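Probable hydrolase (Pseudomonas aeruginosa, PDB 7AL6) is of unknown function but has an alpha/beta-hydrolase fold and is probably a hydrolase, possibly a lipolytic one. Local coordinates at residues N39-A51 against H266-F280. Sequence-based numbering, arbitrary orientation. Where two conformers were deposited one is given.
Sequences NAMSFSRLAPKLA and HLDDEAGAQAVARVF
In this alpha/beta-hydrolase fold, the connection between strands 28-33 and 53-58 packs on helix 265-268 and the C-terminal helix 270-284 through R45, L46 and K49, which meet L267 on the first and E270, A273 and A277 on the second. R45 reaches the turn where helix 265-268 gives way to helix 270-284. Its chain is extended from CG to NE, and R45 NE donates to L267 O at 2.6 Å (N-H...O 159°), in the guanidinium plane but from above the carbonyl plane. D269 CA covers one guanidinium face, while R45 NH1 reaches E270 OE2 on the anti side of the carboxylate at 3.0 Å. The other oxygen, E270 OE1, offers its syn lone pair to K49 NZ at 2.7 Å, making E270 the hub of a salt-bridge network; K49 NZ also donates to R45 O. E270 bends at chi2 (-64°), which brings its carboxylate between the guanidinium of R45 and the ammonium of K49. D269 is the N-cap of helix 270-284, its OD1 accepting a capping hydrogen bond from G272 N, and R45 has a second acidic partner, E180, through NH2.

Nearer the putative catalytic centre, where S102 on a GxSxG nucleophile elbow, H263 and D126 form a triad-like pattern, S42 OG and H266 NE2 are hydrogen-bonded at 3.0 Å, the hydroxyl lying at the edge of the imidazole, near its plane. A water ties the backbones together, donating to S42 O and H266 O and accepting from L46 N. L267 CD1 lies 3.4 Å from M41 O.

Farther along the helix the contact is apolar. The CB atoms of R45 and A273 approach to 3.5 Å, and K49 CB lies 3.6 Å from A277 CB. L46, with CG anti to its own N (chi1 180°), sends CD1 onto A277 and CD2 to V276 CG1 and the F280 ring edge; F280 continues inward onto strands 119-125 and 229-234.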
loop_
_atom_site.group_PDB
_atom_site.type_symbol
_atom_site.label_atom_id
_atom_site.label_comp_id
_atom_site.label_asym_id
_atom_site.label_seq_id
_atom_site.Cartn_x
_atom_site.Cartn_y
_atom_site.Cartn_z
ATOM N N ASN A 39 -1.035 23.386 7.201
ATOM C CA ASN A 39 0.197 22.838 6.636
ATOM C C ASN A 39 1.346 23.695 7.124
ATOM O O ASN A 39 1.150 24.661 7.871
ATOM C CB ASN A 39 0.143 22.783 5.108
ATOM C CG ASN A 39 -0.147 24.115 4.475
ATOM O OD1 ASN A 39 0.614 25.052 4.637
ATOM N ND2 ASN A 39 -1.234 24.181 3.679
ATOM N N ALA A 40 2.547 23.379 6.653
ATOM C CA ALA A 40 3.734 24.052 7.155
ATOM C C ALA A 40 3.747 25.546 6.853
ATOM O O ALA A 40 4.526 26.283 7.460
ATOM C CB ALA A 40 5.004 23.423 6.570
ATOM N N MET A 41 2.980 26.020 5.892
ATOM C CA MET A 41 2.947 27.462 5.668
ATOM C C MET A 41 2.327 28.224 6.839
ATOM O O MET A 41 2.467 29.445 6.908
ATOM C CB MET A 41 2.152 27.797 4.402
ATOM C CG MET A 41 2.821 27.388 3.073
ATOM S SD MET A 41 4.334 28.308 2.770
ATOM C CE MET A 41 3.682 29.874 2.169
ATOM N N SER A 42 1.833 27.507 7.822
ATOM C CA SER A 42 1.298 28.120 9.046
ATOM C C SER A 42 2.472 28.883 9.683
ATOM O O SER A 42 2.241 29.871 10.235
ATOM C CB SER A 42 0.699 27.095 9.941
ATOM O OG SER A 42 0.129 27.670 11.078
ATOM N N PHE A 43 3.711 28.434 9.498
ATOM C CA PHE A 43 4.930 29.032 10.088
ATOM C C PHE A 43 5.703 29.919 9.105
ATOM O O PHE A 43 6.796 30.311 9.430
ATOM C CB PHE A 43 5.786 27.917 10.684
ATOM C CG PHE A 43 5.076 27.123 11.746
ATOM C CD1 PHE A 43 4.963 27.607 13.029
ATOM C CD2 PHE A 43 4.469 25.921 11.453
ATOM C CE1 PHE A 43 4.288 26.891 13.998
ATOM C CE2 PHE A 43 3.793 25.206 12.424
ATOM C CZ PHE A 43 3.697 25.697 13.695
ATOM N N SER A 44 5.129 30.274 7.969
ATOM C CA SER A 44 5.816 31.047 6.902
ATOM C C SER A 44 6.259 32.423 7.411
ATOM O O SER A 44 7.280 32.870 6.997
ATOM C CB SER A 44 5.017 31.140 5.635
ATOM O OG SER A 44 3.756 31.717 5.840
ATOM N N ARG A 45 5.495 33.066 8.273
ATOM C CA ARG A 45 5.866 34.394 8.812
ATOM C C ARG A 45 6.755 34.252 10.060
ATOM O O ARG A 45 7.656 35.026 10.226
ATOM C CB ARG A 45 4.620 35.184 9.195
ATOM C CG ARG A 45 3.668 35.507 8.063
ATOM C CD ARG A 45 2.790 36.635 8.529
ATOM N NE ARG A 45 1.556 36.770 7.810
ATOM C CZ ARG A 45 1.318 37.715 6.931
ATOM N NH1 ARG A 45 2.243 38.606 6.660
ATOM N NH2 ARG A 45 0.160 37.763 6.323
ATOM N N LEU A 46 6.412 33.336 10.949
ATOM C CA LEU A 46 7.089 33.146 12.252
ATOM C C LEU A 46 8.484 32.535 12.178
ATOM O O LEU A 46 9.374 33.134 12.693
ATOM C CB LEU A 46 6.188 32.261 13.104
ATOM C CG LEU A 46 6.721 31.951 14.488
ATOM C CD1 LEU A 46 7.209 33.214 15.150
ATOM C CD2 LEU A 46 5.672 31.259 15.320
ATOM N N ALA A 47 8.671 31.448 11.444
ATOM C CA ALA A 47 9.932 30.683 11.457
ATOM C C ALA A 47 11.092 31.557 10.997
ATOM O O ALA A 47 12.116 31.505 11.623
ATOM C CB ALA A 47 9.826 29.434 10.631
ATOM N N PRO A 48 11.007 32.381 9.943
ATOM C CA PRO A 48 12.139 33.179 9.521
ATOM C C PRO A 48 12.615 34.176 10.583
ATOM O O PRO A 48 13.708 34.565 10.511
ATOM C CB PRO A 48 11.629 33.931 8.291
ATOM C CG PRO A 48 10.495 33.109 7.814
ATOM C CD PRO A 48 9.872 32.553 9.069
ATOM N N LYS A 49 11.731 34.607 11.470
ATOM C CA LYS A 49 12.017 35.587 12.548
ATOM C C LYS A 49 12.727 34.943 13.746
ATOM O O LYS A 49 13.173 35.675 14.595
ATOM C CB LYS A 49 10.713 36.249 12.984
ATOM C CG LYS A 49 10.065 37.128 11.933
ATOM C CD LYS A 49 8.766 37.711 12.367
ATOM C CE LYS A 49 8.178 38.658 11.351
ATOM N NZ LYS A 49 8.029 38.025 10.028
ATOM N N LEU A 50 12.751 33.625 13.856
ATOM C CA LEU A 50 13.393 32.932 14.993
ATOM C C LEU A 50 14.815 32.519 14.623
ATOM O O LEU A 50 15.024 31.363 14.347
ATOM C CB LEU A 50 12.524 31.745 15.390
ATOM C CG LEU A 50 11.160 32.115 15.959
ATOM C CD1 LEU A 50 10.315 30.888 16.176
ATOM C CD2 LEU A 50 11.308 32.906 17.243
ATOM N N ALA A 51 15.759 33.447 14.694
ATOM C CA ALA A 51 17.159 33.216 14.369
ATOM C C ALA A 51 17.781 32.187 15.304
ATOM O O ALA A 51 17.394 32.035 16.461
ATOM C CB ALA A 51 17.931 34.531 14.472
ATOM N N HIS A 266 -0.250 34.294 14.628
ATOM C CA HIS A 266 1.144 34.156 14.135
ATOM C C HIS A 266 1.197 34.212 12.606
ATOM O O HIS A 266 2.242 34.462 12.103
ATOM C CB HIS A 266 1.790 32.873 14.658
ATOM C CG HIS A 266 1.194 31.653 14.074
ATOM N ND1 HIS A 266 -0.079 31.305 14.294
ATOM C CD2 HIS A 266 1.691 30.723 13.257
ATOM C CE1 HIS A 266 -0.342 30.198 13.657
ATOM N NE2 HIS A 266 0.717 29.826 13.028
ATOM N N LEU A 267 0.118 33.866 11.925
ATOM C CA LEU A 267 0.057 33.856 10.443
ATOM C C LEU A 267 -0.789 34.989 9.846
ATOM O O LEU A 267 -0.484 35.390 8.745
ATOM C CB LEU A 267 -0.514 32.510 10.021
ATOM C CG LEU A 267 -0.690 32.311 8.525
ATOM C CD1 LEU A 267 0.647 32.164 7.856
ATOM C CD2 LEU A 267 -1.572 31.126 8.249
ATOM N N ASP A 268 -1.734 35.548 10.592
ATOM C CA ASP A 268 -2.701 36.537 10.069
ATOM C C ASP A 268 -1.982 37.758 9.516
ATOM O O ASP A 268 -2.331 38.176 8.460
ATOM C CB ASP A 268 -3.695 36.968 11.136
ATOM C CG ASP A 268 -4.792 35.962 11.310
ATOM O OD1 ASP A 268 -5.074 35.288 10.360
ATOM O OD2 ASP A 268 -5.292 35.841 12.389
ATOM N N ASP A 269 -0.963 38.254 10.184
ATOM C CA ASP A 269 -0.314 39.466 9.725
ATOM C C ASP A 269 1.080 39.539 10.312
ATOM O O ASP A 269 1.462 38.753 11.181
ATOM C CB ASP A 269 -1.122 40.723 10.103
ATOM C CG ASP A 269 -1.464 40.774 11.582
ATOM O OD1 ASP A 269 -0.574 40.500 12.428
ATOM O OD2 ASP A 269 -2.635 41.049 11.888
ATOM N N GLU A 270 1.848 40.497 9.813
ATOM C CA GLU A 270 3.224 40.617 10.275
ATOM C C GLU A 270 3.273 41.086 11.720
ATOM O O GLU A 270 4.192 40.704 12.443
ATOM C CB GLU A 270 4.020 41.570 9.388
ATOM C CG GLU A 270 4.424 40.961 8.039
ATOM C CD GLU A 270 5.376 39.768 8.183
ATOM O OE1 GLU A 270 6.341 39.867 8.975
ATOM O OE2 GLU A 270 5.147 38.738 7.510
ATOM N N ALA A 271 2.275 41.871 12.158
ATOM C CA ALA A 271 2.227 42.338 13.540
ATOM C C ALA A 271 2.138 41.167 14.516
ATOM O O ALA A 271 2.878 41.108 15.490
ATOM C CB ALA A 271 1.038 43.281 13.745
ATOM N N GLY A 272 1.229 40.225 14.269
ATOM C CA GLY A 272 1.181 39.041 15.103
ATOM C C GLY A 272 2.444 38.215 15.000
ATOM O O GLY A 272 2.983 37.767 16.011
ATOM N N ALA A 273 2.946 38.013 13.773
ATOM C CA ALA A 273 4.139 37.197 13.610
ATOM C C ALA A 273 5.266 37.738 14.460
ATOM O O ALA A 273 5.994 36.980 15.112
ATOM C CB ALA A 273 4.573 37.153 12.142
ATOM N N GLN A 274 5.443 39.056 14.450
ATOM C CA GLN A 274 6.574 39.644 15.162
ATOM C C GLN A 274 6.422 39.493 16.667
ATOM O O GLN A 274 7.403 39.299 17.386
ATOM C CB GLN A 274 6.688 41.128 14.841
ATOM C CG GLN A 274 7.450 41.436 13.594
ATOM C CD GLN A 274 7.220 42.864 13.119
ATOM O OE1 GLN A 274 7.183 43.124 11.917
ATOM N NE2 GLN A 274 7.072 43.791 14.059
ATOM N N ALA A 275 5.210 39.700 17.153
ATOM C CA ALA A 275 4.977 39.651 18.578
ATOM C C ALA A 275 5.170 38.238 19.081
ATOM O O ALA A 275 5.821 38.037 20.097
ATOM C CB ALA A 275 3.577 40.147 18.895
ATOM N N VAL A 276 4.628 37.243 18.373
ATOM C CA VAL A 276 4.921 35.868 18.761
ATOM C C VAL A 276 6.413 35.609 18.698
ATOM O O VAL A 276 7.002 35.019 19.613
ATOM C CB VAL A 276 4.125 34.876 17.892
ATOM C CG1 VAL A 276 4.556 33.448 18.253
ATOM C CG2 VAL A 276 2.629 35.086 18.115
ATOM N N ALA A 277 7.072 36.085 17.642
ATOM C CA ALA A 277 8.488 35.813 17.512
ATOM C C ALA A 277 9.280 36.379 18.685
ATOM O O ALA A 277 10.271 35.769 19.136
ATOM C CB ALA A 277 8.982 36.389 16.187
ATOM N N ARG A 278 8.916 37.583 19.145
ATOM C CA ARG A 278 9.667 38.178 20.250
ATOM C C ARG A 278 9.568 37.294 21.475
ATOM O O ARG A 278 10.560 37.059 22.170
ATOM C CB ARG A 278 9.132 39.568 20.592
ATOM C CG ARG A 278 9.635 40.669 19.700
ATOM C CD ARG A 278 8.822 41.964 19.984
ATOM N NE ARG A 278 9.055 43.040 19.017
ATOM C CZ ARG A 278 10.250 43.521 18.685
ATOM N NH1 ARG A 278 11.351 43.064 19.274
ATOM N NH2 ARG A 278 10.338 44.492 17.783
ATOM N N VAL A 279 8.382 36.784 21.754
ATOM C CA VAL A 279 8.153 35.918 22.935
ATOM C C VAL A 279 8.988 34.638 22.831
ATOM O O VAL A 279 9.772 34.404 23.721
ATOM C CB VAL A 279 6.664 35.566 23.040
ATOM C CG1 VAL A 279 6.432 34.406 23.983
ATOM C CG2 VAL A 279 5.829 36.763 23.438
ATOM N N PHE A 280 8.906 33.926 21.711
ATOM C CA PHE A 280 9.586 32.626 21.478
ATOM C C PHE A 280 11.102 32.804 21.385
ATOM O O PHE A 280 11.779 31.974 21.882
ATOM C CB PHE A 280 8.953 31.889 20.301
ATOM C CG PHE A 280 7.591 31.333 20.602
ATOM C CD1 PHE A 280 7.189 31.118 21.904
ATOM C CD2 PHE A 280 6.705 31.049 19.588
ATOM C CE1 PHE A 280 5.931 30.628 22.180
ATOM C CE2 PHE A 280 5.447 30.556 19.862
ATOM C CZ PHE A 280 5.068 30.342 21.156
HETATM O O HOH W 1 3.536 32.285 10.482
#